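Long-range contact in putative oxidoreductase molybdopterin-binding subunit (Sulfolobus tokodaii, PDB 4ZOH), which probably serves as the molybdenum-bearing subunit of an aldehyde oxidase-like hydroxylase, binding a pterin cytosine dinucleotide cofactor: residues T434-A447 with V467-T481. Numbering follows the deposited sequence.
With MCN (pterin cytosine dinucleotide), chain D.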
ATOM      1  N   THR A 434      10.796 -14.476 -14.861  1.00 21.44           N
ATOM      2  CA  THR A 434      10.447 -13.049 -14.844  1.00 19.94           C
ATOM      3  C   THR A 434      11.513 -12.268 -15.569  1.00 19.49           C
ATOM      4  O   THR A 434      12.704 -12.447 -15.340  1.00 18.66           O
ATOM      5  CB  THR A 434      10.294 -12.523 -13.378  1.00 19.98           C
ATOM      6  OG1 THR A 434       9.535 -13.488 -12.648  1.00 19.28           O
ATOM      7  CG2 THR A 434       9.552 -11.128 -13.308  1.00 17.41           C
ATOM      8  N   LEU A 435      11.039 -11.434 -16.478  1.00 18.45           N
ATOM      9  CA  LEU A 435      11.835 -10.510 -17.214  1.00 22.60           C
ATOM     10  C   LEU A 435      11.580  -9.093 -16.659  1.00 23.19           C
ATOM     11  O   LEU A 435      10.443  -8.685 -16.535  1.00 22.52           O
ATOM     12  CB  LEU A 435      11.456 -10.574 -18.711  1.00 19.92           C
ATOM     13  CG  LEU A 435      12.092  -9.522 -19.595  1.00 20.45           C
ATOM     14  CD1 LEU A 435      13.564  -9.865 -19.811  1.00 24.24           C
ATOM     15  CD2 LEU A 435      11.350  -9.509 -20.926  1.00 21.21           C
ATOM     16  N   VAL A 436      12.648  -8.342 -16.364  1.00 21.45           N
ATOM     17  CA  VAL A 436      12.495  -6.946 -15.904  1.00 20.39           C
ATOM     18  C   VAL A 436      13.197  -6.040 -16.903  1.00 20.63           C
ATOM     19  O   VAL A 436      14.308  -6.365 -17.408  1.00 21.31           O
ATOM     20  CB  VAL A 436      13.020  -6.732 -14.450  1.00 22.22           C
ATOM     21  CG1 VAL A 436      12.642  -5.337 -13.946  1.00 22.64           C
ATOM     22  CG2 VAL A 436      12.546  -7.825 -13.490  1.00 17.72           C
ATOM     23  N   THR A 437      12.524  -4.951 -17.293  1.00 20.59           N
ATOM     24  CA  THR A 437      13.172  -3.953 -18.182  1.00 19.22           C
ATOM     25  C   THR A 437      13.549  -2.702 -17.381  1.00 22.40           C
ATOM     26  O   THR A 437      12.815  -2.368 -16.461  1.00 22.53           O
ATOM     27  CB  THR A 437      12.267  -3.587 -19.352  1.00 18.01           C
ATOM     28  OG1 THR A 437      12.906  -2.585 -20.109  1.00 19.54           O
ATOM     29  CG2 THR A 437      10.823  -3.053 -18.941  1.00 18.61           C
ATOM     30  N   GLY A 438      14.666  -2.025 -17.722  1.00 22.31           N
ATOM     31  CA  GLY A 438      15.026  -0.752 -17.088  1.00 22.88           C
ATOM     32  C   GLY A 438      14.315   0.427 -17.752  1.00 21.57           C
ATOM     33  O   GLY A 438      14.339   1.577 -17.226  1.00 20.60           O
ATOM     34  N   THR A 439      13.611   0.155 -18.860  1.00 19.66           N
ATOM     35  CA  THR A 439      12.729   1.226 -19.429  1.00 18.12           C
ATOM     36  C   THR A 439      11.486   1.458 -18.518  1.00 17.77           C
ATOM     37  O   THR A 439      11.349   0.825 -17.451  1.00 18.92           O
ATOM     38  CB  THR A 439      12.306   0.897 -20.861  1.00 19.79           C
ATOM     39  OG1 THR A 439      11.534  -0.311 -20.875  1.00 17.98           O
ATOM     40  CG2 THR A 439      13.596   0.716 -21.723  1.00 20.16           C
ATOM     41  N   GLY A 440      10.641   2.399 -18.874  1.00 17.43           N
ATOM     42  CA  GLY A 440       9.515   2.715 -18.038  1.00 18.78           C
ATOM     43  C   GLY A 440       8.240   2.938 -18.893  1.00 19.86           C
ATOM     44  O   GLY A 440       7.754   4.070 -18.992  1.00 21.47           O
ATOM     45  N   PRO A 441       7.699   1.876 -19.553  1.00 19.80           N
ATOM     46  CA  PRO A 441       6.487   2.094 -20.412  1.00 18.55           C
ATOM     47  C   PRO A 441       5.354   2.696 -19.622  1.00 16.37           C
ATOM     48  O   PRO A 441       5.202   2.410 -18.438  1.00 17.17           O
ATOM     49  CB  PRO A 441       6.097   0.663 -20.840  1.00 19.56           C
ATOM     50  CG  PRO A 441       7.336  -0.173 -20.607  1.00 19.44           C
ATOM     51  CD  PRO A 441       8.185   0.485 -19.567  1.00 17.38           C
ATOM     52  N   HIS A 442       4.587   3.515 -20.293  1.00 17.70           N
ATOM     53  CA  HIS A 442       3.457   4.264 -19.756  1.00 18.24           C
ATOM     54  C   HIS A 442       2.363   4.392 -20.826  1.00 17.15           C
ATOM     55  O   HIS A 442       1.752   5.493 -21.039  1.00 19.50           O
ATOM     56  CB  HIS A 442       3.855   5.653 -19.197  1.00 15.84           C
ATOM     57  CG  HIS A 442       4.819   6.401 -20.058  1.00 19.17           C
ATOM     58  ND1 HIS A 442       6.184   6.137 -20.054  1.00 18.85           N
ATOM     59  CD2 HIS A 442       4.627   7.405 -20.960  1.00 19.09           C
ATOM     60  CE1 HIS A 442       6.795   6.984 -20.868  1.00 18.71           C
ATOM     61  NE2 HIS A 442       5.880   7.749 -21.451  1.00 22.05           N
ATOM     62  N   GLY A 443       2.076   3.253 -21.457  1.00 20.07           N
ATOM     63  CA  GLY A 443       0.983   3.148 -22.422  1.00 22.11           C
ATOM     64  C   GLY A 443       1.404   2.502 -23.725  1.00 24.45           C
ATOM     65  O   GLY A 443       0.584   2.041 -24.481  1.00 20.75           O
ATOM     66  N   GLN A 444       2.709   2.506 -23.998  1.00 23.96           N
ATOM     67  CA  GLN A 444       3.182   2.138 -25.340  1.00 22.75           C
ATOM     68  C   GLN A 444       3.212   0.634 -25.624  1.00 23.17           C
ATOM     69  O   GLN A 444       3.465   0.254 -26.786  1.00 23.03           O
ATOM     70  CB  GLN A 444       4.548   2.763 -25.666  1.00 20.55           C
ATOM     71  CG  GLN A 444       4.621   4.286 -25.536  1.00 19.92           C
ATOM     72  CD  GLN A 444       4.979   4.804 -24.112  1.00 20.08           C
ATOM     73  OE1 GLN A 444       5.021   4.049 -23.130  1.00 18.14           O
ATOM     74  NE2 GLN A 444       5.247   6.107 -24.007  1.00 19.68           N
ATOM     75  N   GLY A 445       3.001  -0.204 -24.617  1.00 19.27           N
ATOM     76  CA  GLY A 445       2.935  -1.648 -24.829  1.00 22.06           C
ATOM     77  C   GLY A 445       4.233  -2.398 -25.084  1.00 23.63           C
ATOM     78  O   GLY A 445       4.205  -3.495 -25.664  1.00 21.53           O
ATOM     79  N   ASP A 446       5.370  -1.831 -24.666  1.00 22.40           N
ATOM     80  CA  ASP A 446       6.675  -2.483 -24.878  1.00 24.37           C
ATOM     81  C   ASP A 446       6.804  -3.777 -24.151  1.00 22.77           C
ATOM     82  O   ASP A 446       7.603  -4.632 -24.574  1.00 25.44           O
ATOM     83  CB  ASP A 446       7.869  -1.588 -24.464  1.00 22.50           C
ATOM     84  CG  ASP A 446       7.851  -0.311 -25.189  1.00 25.94           C
ATOM     85  OD1 ASP A 446       8.339  -0.279 -26.320  1.00 29.97           O
ATOM     86  OD2 ASP A 446       7.230   0.632 -24.719  1.00 26.03           O
ATOM     87  N   ALA A 447       6.067  -3.932 -23.054  1.00 21.04           N
ATOM     88  CA  ALA A 447       6.210  -5.152 -22.263  1.00 21.74           C
ATOM     89  C   ALA A 447       5.751  -6.377 -23.134  1.00 21.43           C
ATOM     90  O   ALA A 447       6.353  -7.448 -23.072  1.00 21.07           O
ATOM     91  CB  ALA A 447       5.434  -5.067 -20.946  1.00 19.56           C
ATOM     92  N   VAL A 467       6.533  -9.818 -17.573  1.00 17.64           N
ATOM     93  CA  VAL A 467       7.382  -8.683 -17.793  1.00 20.14           C
ATOM     94  C   VAL A 467       7.045  -7.593 -16.766  1.00 22.69           C
ATOM     95  O   VAL A 467       5.854  -7.182 -16.650  1.00 22.37           O
ATOM     96  CB  VAL A 467       7.198  -8.119 -19.211  1.00 20.46           C
ATOM     97  CG1 VAL A 467       8.159  -6.935 -19.470  1.00 17.56           C
ATOM     98  CG2 VAL A 467       7.455  -9.228 -20.243  1.00 20.92           C
ATOM     99  N   ARG A 468       8.088  -7.131 -16.041  1.00 21.48           N
ATOM    100  CA  ARG A 468       7.958  -6.119 -14.961  1.00 18.59           C
ATOM    101  C   ARG A 468       8.879  -4.940 -15.225  1.00 19.40           C
ATOM    102  O   ARG A 468       9.852  -5.072 -15.965  1.00 19.84           O
ATOM    103  CB  ARG A 468       8.310  -6.796 -13.626  1.00 19.67           C
ATOM    104  CG  ARG A 468       7.293  -7.864 -13.229  1.00 20.90           C
ATOM    105  CD  ARG A 468       6.062  -7.201 -12.620  1.00 22.49           C
ATOM    106  NE  ARG A 468       6.424  -6.663 -11.294  1.00 25.21           N
ATOM    107  CZ  ARG A 468       6.448  -5.374 -10.930  1.00 26.40           C
ATOM    108  NH1 ARG A 468       6.133  -4.445 -11.810  1.00 24.47           N
ATOM    109  NH2 ARG A 468       6.861  -5.031  -9.684  1.00 27.25           N
ATOM    110  N   TRP A 469       8.585  -3.780 -14.644  1.00 20.50           N
ATOM    111  CA  TRP A 469       9.420  -2.582 -14.768  1.00 21.17           C
ATOM    112  C   TRP A 469       9.016  -1.585 -13.670  1.00 22.05           C
ATOM    113  O   TRP A 469       7.962  -1.798 -13.056  1.00 17.79           O
ATOM    114  CB  TRP A 469       9.185  -1.893 -16.145  1.00 20.15           C
ATOM    115  CG  TRP A 469       7.801  -1.301 -16.427  1.00 20.68           C
ATOM    116  CD1 TRP A 469       7.444  -0.010 -16.245  1.00 22.29           C
ATOM    117  CD2 TRP A 469       6.642  -1.958 -16.983  1.00 20.12           C
ATOM    118  NE1 TRP A 469       6.146   0.194 -16.619  1.00 20.83           N
ATOM    119  CE2 TRP A 469       5.623  -0.997 -17.062  1.00 20.35           C
ATOM    120  CE3 TRP A 469       6.353  -3.282 -17.355  1.00 21.87           C
ATOM    121  CZ2 TRP A 469       4.330  -1.271 -17.563  1.00 19.39           C
ATOM    122  CZ3 TRP A 469       5.035  -3.585 -17.852  1.00 23.65           C
ATOM    123  CH2 TRP A 469       4.042  -2.550 -17.949  1.00 20.93           C
ATOM    124  N   GLY A 470       9.806  -0.502 -13.484  1.00 19.10           N
ATOM    125  CA  GLY A 470       9.313   0.655 -12.753  1.00 20.75           C
ATOM    126  C   GLY A 470       9.491   0.613 -11.234  1.00 19.92           C
ATOM    127  O   GLY A 470       8.894   1.401 -10.544  1.00 24.28           O
ATOM    128  N   ASP A 471      10.351  -0.271 -10.746  1.00 18.29           N
ATOM    129  CA  ASP A 471      10.769  -0.284  -9.346  1.00 20.20           C
ATOM    130  C   ASP A 471      12.286  -0.357  -9.311  1.00 20.82           C
ATOM    131  O   ASP A 471      12.876  -1.282  -9.869  1.00 21.55           O
ATOM    132  CB  ASP A 471      10.164  -1.457  -8.571  1.00 18.67           C
ATOM    133  CG  ASP A 471      10.471  -1.443  -7.062  1.00 22.08           C
ATOM    134  OD1 ASP A 471      11.328  -0.692  -6.532  1.00 22.45           O
ATOM    135  OD2 ASP A 471       9.836  -2.237  -6.363  1.00 21.54           O
ATOM    136  N   THR A 472      12.913   0.635  -8.679  1.00 18.77           N
ATOM    137  CA  THR A 472      14.399   0.706  -8.631  1.00 17.69           C
ATOM    138  C   THR A 472      14.937  -0.467  -7.833  1.00 18.91           C
ATOM    139  O   THR A 472      16.170  -0.762  -7.874  1.00 21.00           O
ATOM    140  CB  THR A 472      14.895   2.056  -8.047  1.00 17.68           C
ATOM    141  OG1 THR A 472      14.402   2.176  -6.719  1.00 20.82           O
ATOM    142  CG2 THR A 472      14.391   3.244  -8.853  1.00 15.50           C
ATOM    143  N   GLU A 473      14.059  -1.204  -7.139  1.00 17.90           N
ATOM    144  CA  GLU A 473      14.569  -2.383  -6.379  1.00 20.27           C
ATOM    145  C   GLU A 473      14.523  -3.752  -7.078  1.00 21.97           C
ATOM    146  O   GLU A 473      15.063  -4.771  -6.547  1.00 23.70           O
ATOM    147  CB  GLU A 473      13.854  -2.514  -5.065  1.00 24.47           C
ATOM    148  CG  GLU A 473      14.391  -1.525  -4.027  1.00 28.35           C
ATOM    149  CD  GLU A 473      14.134  -1.928  -2.581  1.00 33.72           C
ATOM    150  OE1 GLU A 473      13.923  -3.154  -2.303  1.00 32.59           O
ATOM    151  OE2 GLU A 473      14.171  -0.993  -1.729  1.00 34.21           O
ATOM    152  N   ILE A 474      13.873  -3.816  -8.239  1.00 19.92           N
ATOM    153  CA  ILE A 474      13.725  -5.124  -8.902  1.00 20.51           C
ATOM    154  C   ILE A 474      14.708  -5.252 -10.095  1.00 22.55           C
ATOM    155  O   ILE A 474      14.710  -6.274 -10.795  1.00 25.19           O
ATOM    156  CB  ILE A 474      12.276  -5.396  -9.352  1.00 18.68           C
ATOM    157  CG1 ILE A 474      11.895  -4.402 -10.438  1.00 18.46           C
ATOM    158  CG2 ILE A 474      11.301  -5.365  -8.175  1.00 17.25           C
ATOM    159  CD1 ILE A 474      10.492  -4.577 -10.980  1.00 18.35           C
ATOM    160  N   ILE A 475      15.456  -4.172 -10.393  1.00 21.37           N
ATOM    161  CA  ILE A 475      16.464  -4.206 -11.464  1.00 22.09           C
ATOM    162  C   ILE A 475      17.626  -3.264 -11.113  1.00 21.83           C
ATOM    163  O   ILE A 475      17.425  -2.217 -10.428  1.00 22.33           O
ATOM    164  CB  ILE A 475      15.848  -3.912 -12.862  1.00 20.84           C
ATOM    165  CG1 ILE A 475      16.820  -4.304 -14.030  1.00 21.89           C
ATOM    166  CG2 ILE A 475      15.272  -2.511 -12.970  1.00 18.30           C
ATOM    167  CD1 ILE A 475      16.230  -4.193 -15.427  1.00 19.97           C
ATOM    168  N   GLU A 476      18.819  -3.629 -11.571  1.00 22.77           N
ATOM    169  CA  GLU A 476      20.027  -2.844 -11.288  1.00 21.51           C
ATOM    170  C   GLU A 476      19.827  -1.350 -11.584  1.00 22.27           C
ATOM    171  O   GLU A 476      20.155  -0.529 -10.755  1.00 25.09           O
ATOM    172  CB  GLU A 476      21.257  -3.388 -12.024  1.00 22.48           C
ATOM    173  CG  GLU A 476      22.531  -2.636 -11.678  1.00 22.89           C
ATOM    174  CD  GLU A 476      23.819  -3.150 -12.362  1.00 26.91           C
ATOM    175  OE1 GLU A 476      23.736  -3.913 -13.355  1.00 23.74           O
ATOM    176  OE2 GLU A 476      24.928  -2.865 -11.815  1.00 23.88           O
ATOM    177  N   ASP A 477      19.264  -0.984 -12.738  1.00 20.18           N
ATOM    178  CA  ASP A 477      19.179   0.401 -13.127  1.00 21.67           C
ATOM    179  C   ASP A 477      18.413   0.493 -14.443  1.00 21.56           C
ATOM    180  O   ASP A 477      17.881  -0.497 -14.941  1.00 21.06           O
ATOM    181  CB  ASP A 477      20.598   1.063 -13.276  1.00 23.24           C
ATOM    182  CG  ASP A 477      20.625   2.508 -12.788  1.00 24.08           C
ATOM    183  OD1 ASP A 477      21.507   2.904 -12.011  1.00 27.65           O
ATOM    184  OD2 ASP A 477      19.759   3.286 -13.176  1.00 26.57           O
ATOM    185  N   GLY A 478      18.320   1.692 -14.976  1.00 19.85           N
ATOM    186  CA  GLY A 478      17.656   1.866 -16.258  1.00 21.35           C
ATOM    187  C   GLY A 478      17.816   3.279 -16.716  1.00 23.57           C
ATOM    188  O   GLY A 478      18.196   4.184 -15.936  1.00 20.80           O
ATOM    189  N   ILE A 479      17.489   3.475 -17.991  1.00 22.97           N
ATOM    190  CA  ILE A 479      17.411   4.810 -18.498  1.00 21.38           C
ATOM    191  C   ILE A 479      15.988   5.343 -18.514  1.00 21.81           C
ATOM    192  O   ILE A 479      15.691   6.291 -17.771  1.00 21.91           O
ATOM    193  CB  ILE A 479      18.230   5.003 -19.837  1.00 20.51           C
ATOM    194  CG1 ILE A 479      19.735   4.863 -19.515  1.00 21.40           C
ATOM    195  CG2 ILE A 479      17.866   6.347 -20.518  1.00 17.82           C
ATOM    196  CD1 ILE A 479      20.339   6.077 -18.757  1.00 21.40           C
ATOM    197  N   GLY A 480      15.131   4.808 -19.400  1.00 21.21           N
ATOM    198  CA  GLY A 480      13.731   5.258 -19.414  1.00 22.97           C
ATOM    199  C   GLY A 480      13.036   5.127 -20.772  1.00 25.30           C
ATOM    200  O   GLY A 480      13.613   4.574 -21.689  1.00 25.78           O
ATOM    201  N   THR A 481      11.778   5.598 -20.853  1.00 23.18           N
ATOM    202  CA  THR A 481      10.947   5.553 -22.047  1.00 20.79           C
ATOM    203  C   THR A 481      10.710   6.973 -22.480  1.00 19.88           C
ATOM    204  O   THR A 481      10.074   7.746 -21.804  1.00 19.17           O
ATOM    205  CB  THR A 481       9.611   4.769 -21.795  1.00 19.60           C
ATOM    206  OG1 THR A 481       9.924   3.374 -21.631  1.00 19.20           O
ATOM    207  CG2 THR A 481       8.578   4.964 -22.926  1.00 15.59           C
TER
HETATM  208  N1  MCN D 801       7.123  -0.929 -32.193  1.00 26.58           N
HETATM  209  C2  MCN D 801       7.326  -2.078 -32.939  1.00 27.83           C
HETATM  210  N3  MCN D 801       8.266  -2.128 -33.934  1.00 26.87           N
HETATM  211  C4  MCN D 801       9.015  -0.985 -34.190  1.00 26.25           C
HETATM  212  C5  MCN D 801       8.821   0.179 -33.449  1.00 26.33           C
HETATM  213  C6  MCN D 801       7.881   0.207 -32.418  1.00 24.07           C
HETATM  214  O2  MCN D 801       6.687  -3.118 -32.751  1.00 27.20           O
HETATM  215  N4  MCN D 801       9.914  -1.051 -35.148  1.00 23.47           N
HETATM  216  C1' MCN D 801       6.113  -0.980 -31.134  1.00 26.05           C
HETATM  217  C2D MCN D 801       6.777  -1.376 -29.813  1.00 27.48           C
HETATM  218  O2' MCN D 801       6.731  -2.749 -29.569  1.00 34.26           O
HETATM  219  C3' MCN D 801       5.888  -0.716 -28.792  1.00 26.77           C
HETATM  220  C4D MCN D 801       5.739   0.602 -29.431  1.00 27.36           C
HETATM  221  O4D MCN D 801       5.580   0.300 -30.885  1.00 26.77           O
HETATM  222  O3' MCN D 801       4.651  -1.326 -28.657  1.00 26.35           O
HETATM  223  C5' MCN D 801       7.094   1.103 -28.968  1.00 28.96           C
HETATM  224  O5' MCN D 801       7.453   2.188 -29.606  1.00 29.72           O
HETATM  225  PA  MCN D 801       8.959   2.795 -29.543  1.00 25.88           P
HETATM  226  O1A MCN D 801      10.040   1.970 -29.045  1.00 26.43           O
HETATM  227  O2A MCN D 801       8.984   3.369 -30.932  1.00 24.53           O
HETATM  228  O3A MCN D 801       8.561   4.092 -28.540  1.00 25.71           O
HETATM  229  PB  MCN D 801       8.560   3.947 -26.933  1.00 22.58           P
HETATM  230  O1B MCN D 801       9.971   4.245 -26.451  1.00 23.31           O
HETATM  231  O2B MCN D 801       7.969   2.717 -26.399  1.00 19.76           O
HETATM  232  O3B MCN D 801       7.594   5.086 -26.605  1.00 20.82           O
HETATM  233  C10 MCN D 801       8.010   6.461 -26.377  1.00 19.76           C
HETATM  234  C9' MCN D 801       7.166   7.413 -27.189  1.00 20.12           C
HETATM  235  C8' MCN D 801       7.349   8.787 -26.812  1.00 22.27           C
HETATM  236  S8' MCN D 801       8.960   9.489 -26.798  1.00 25.50           S
HETATM  237  C7' MCN D 801       6.301   9.625 -26.578  1.00 22.72           C
HETATM  238  S7' MCN D 801       6.498  11.368 -26.252  1.00 24.97           S
HETATM  239  C6' MCN D 801       4.923   9.195 -26.709  1.00 23.76           C
HETATM  240  C7  MCN D 801       4.844   7.879 -27.553  1.00 24.09           C
HETATM  241  O9' MCN D 801       5.814   6.997 -27.025  1.00 22.33           O
HETATM  242  N5' MCN D 801       4.226   9.086 -25.429  1.00 22.48           N
HETATM  243  C4A MCN D 801       3.168   8.185 -25.196  1.00 25.33           C
HETATM  244  N8' MCN D 801       3.491   7.258 -27.411  1.00 23.55           N
HETATM  245  C4B MCN D 801       2.798   7.287 -26.238  1.00 25.90           C
HETATM  246  N1' MCN D 801       1.776   6.436 -26.112  1.00 24.57           N
HETATM  247  C2' MCN D 801       1.111   6.391 -24.960  1.00 23.89           C
HETATM  248  N2' MCN D 801       0.123   5.528 -24.859  1.00 23.95           N
HETATM  249  N3' MCN D 801       1.408   7.258 -23.857  1.00 22.66           N
HETATM  250  C4' MCN D 801       2.455   8.202 -23.972  1.00 26.60           C
HETATM  251  O4' MCN D 801       2.716   8.982 -23.010  1.00 24.48           O
HETATM  252  O   HOH W   1      12.226  -0.252 -15.130  1.00 17.95           O
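With chi1 at 65°, W469 sets its CG between its own backbone N and carbonyl carbon, and the indole lies against P441; T481, at chi1 -70°, keeps OG1 beside its own N, facing G440. The contact is built on a beta-alpha-beta unit in which parallel strands 433-437 and 465-468 are linked by helix 446-458; the loop after the first strand reaches the molybdopterin cofactor, and T481 lies in the loop that follows the second. The strands are joined by R468 N to L435 O (2.9 Å) and T437 N to R468 O. Beside them, V436 CG1 packs on I474 CG1 and on I475 CB, while A447 CB at the helix start meets V467 CG1.

Past the strands, P441 CD sits over one face of the indole, a CH-pi contact 3.5 Å from the centroid of the five-membered ring. NE1 also gives P441 O a weak, bent bond. W469 CZ3 touches A447 CB at 3.5 Å. Replacing W469 by an alanine is likely to strip P441 of the ring it packs on and open a gap beside A447.

A water ties the two segments as well, donating to T437 O and T439 O and accepting from G470 N. G440 N donates to T481 OG1 (3.0 Å), which T486 also engages. G440 O in turn receives H442 ND1 in its carbonyl plane, which helps fix the imidazole's rotation; MCN O4' lies at the ring edge. Q444 OE1 takes H442 N, while its NE2 donates to MCN O9' and its backbone O accepts from MCN O3' at 2.7 Å. T481 CG2 comes within 3.4 Å of H442 CE1.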